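Local coordinates for RND efflux system, outer membrane lipoprotein, NodT family (Burkholderia mallei, PDB 6U94) that probably serves as the outer membrane channel component of a tripartite RND-type efflux system, carrying substrates out of the cell, at residues Leu382-Arg385 with Ala386-Arg390. Sequence-based numbering, arbitrary orientation.
Sequences LAAR and ATYER
The guanidinium of Arg-385 meets Glu-389 at its edge: OE1 lies close to the guanidinium plane, on the side bearing NE and NH2. The carboxylate is turned 52° against that plane. Within 386-390, one face of the Arg-390 guanidinium has Thr-387 CA over its centre, 3.9 Å above the plane. Ala-384 O approaches the ring of Tyr-388 obliquely, 3.1 Å from Tyr-388 CD2, and Tyr-388 CE2 lies 4.4 Å from Ala-384 CB. Arg-385 and Glu-389 sit one helical turn apart, an i to i+4 salt bridge on the long helix 362-415. Arg-385 NE gives the shorter bond, 3.0 Å to Glu-389 OE1, and uses the anti lone pair of that oxygen; its NH2 adds a longer one of 3.3 Å to the same Glu-389 OE1, arriving from above the carboxylate plane. Bends at chi2 in both chains, -146° in Arg-385 and -78° in Glu-389, bring NE and OE1 together. The backbone bonds of the same turn include Glu-389 N to Arg-385 O at 2.9 Å. Thr-387 OG1 adds a weak bond to Ala-383 O, 3.3 Å away, which already accepts from Thr-387 N. Beyond the turn, Arg-385 NH1 forms a salt bridge with Glu-269; the Arg-385 side chain touches Ser-447 on helix 421-454, and its NH2 lies near the like charge of Arg-448. Two carboxylates thus share one guanidinium, which probably limits its rotation and may offset the charge of Arg-448.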
# COMPACT_ATOMS: atom_id res chain seq x y z
N LEU A 382 1.79 8.25 6.24
CA LEU A 382 0.89 8.36 7.38
C LEU A 382 -0.32 9.22 7.03
O LEU A 382 -1.45 8.90 7.41
CB LEU A 382 1.63 8.94 8.58
CG LEU A 382 2.59 8.02 9.33
CD1 LEU A 382 3.61 8.86 10.10
CD2 LEU A 382 1.82 7.12 10.29
N ALA A 383 -0.10 10.32 6.30
CA ALA A 383 -1.21 11.15 5.87
C ALA A 383 -2.06 10.43 4.84
O ALA A 383 -3.29 10.51 4.88
CB ALA A 383 -0.69 12.48 5.30
N ALA A 384 -1.42 9.72 3.91
CA ALA A 384 -2.16 8.93 2.93
C ALA A 384 -3.10 7.95 3.61
O ALA A 384 -4.26 7.80 3.20
CB ALA A 384 -1.19 8.19 2.00
N ARG A 385 -2.61 7.26 4.65
CA ARG A 385 -3.47 6.33 5.36
C ARG A 385 -4.63 7.04 6.03
O ARG A 385 -5.77 6.56 5.99
CB ARG A 385 -2.67 5.56 6.41
CG ARG A 385 -3.45 4.38 6.96
CD ARG A 385 -3.15 4.11 8.41
NE ARG A 385 -4.07 3.10 8.94
CZ ARG A 385 -3.87 2.42 10.06
NH1 ARG A 385 -2.78 2.64 10.79
NH2 ARG A 385 -4.76 1.52 10.46
N ALA A 386 -4.36 8.19 6.67
CA ALA A 386 -5.42 8.95 7.31
C ALA A 386 -6.48 9.38 6.31
O ALA A 386 -7.67 9.44 6.64
CB ALA A 386 -4.83 10.16 8.04
N THR A 387 -6.07 9.69 5.08
CA THR A 387 -7.04 10.02 4.03
C THR A 387 -7.89 8.81 3.68
O THR A 387 -9.12 8.93 3.54
CB THR A 387 -6.31 10.54 2.79
OG1 THR A 387 -5.69 11.80 3.10
CG2 THR A 387 -7.28 10.72 1.64
N TYR A 388 -7.27 7.64 3.54
CA TYR A 388 -8.02 6.45 3.16
C TYR A 388 -9.00 6.02 4.25
O TYR A 388 -10.12 5.59 3.94
CB TYR A 388 -7.06 5.31 2.83
CG TYR A 388 -6.27 5.53 1.56
CD1 TYR A 388 -6.88 6.03 0.42
CD2 TYR A 388 -4.91 5.26 1.51
CE1 TYR A 388 -6.17 6.23 -0.74
CE2 TYR A 388 -4.18 5.47 0.35
CZ TYR A 388 -4.81 5.95 -0.77
OH TYR A 388 -4.10 6.16 -1.93
N GLU A 389 -8.60 6.13 5.52
CA GLU A 389 -9.52 5.79 6.60
C GLU A 389 -10.67 6.78 6.67
O GLU A 389 -11.79 6.40 7.06
CB GLU A 389 -8.77 5.74 7.94
CG GLU A 389 -7.55 4.82 7.95
CD GLU A 389 -7.90 3.35 8.09
OE1 GLU A 389 -6.96 2.53 8.24
OE2 GLU A 389 -9.10 3.00 8.05
N ARG A 390 -10.42 8.03 6.30
CA ARG A 390 -11.51 9.01 6.19
C ARG A 390 -12.47 8.62 5.07
O ARG A 390 -13.69 8.69 5.25
CB ARG A 390 -10.93 10.40 5.94
CG ARG A 390 -11.08 11.37 7.10
CD ARG A 390 -9.94 12.37 7.09
NE ARG A 390 -9.72 12.94 5.77
CZ ARG A 390 -8.54 13.39 5.34
NH1 ARG A 390 -7.48 13.34 6.13
NH2 ARG A 390 -8.43 13.89 4.11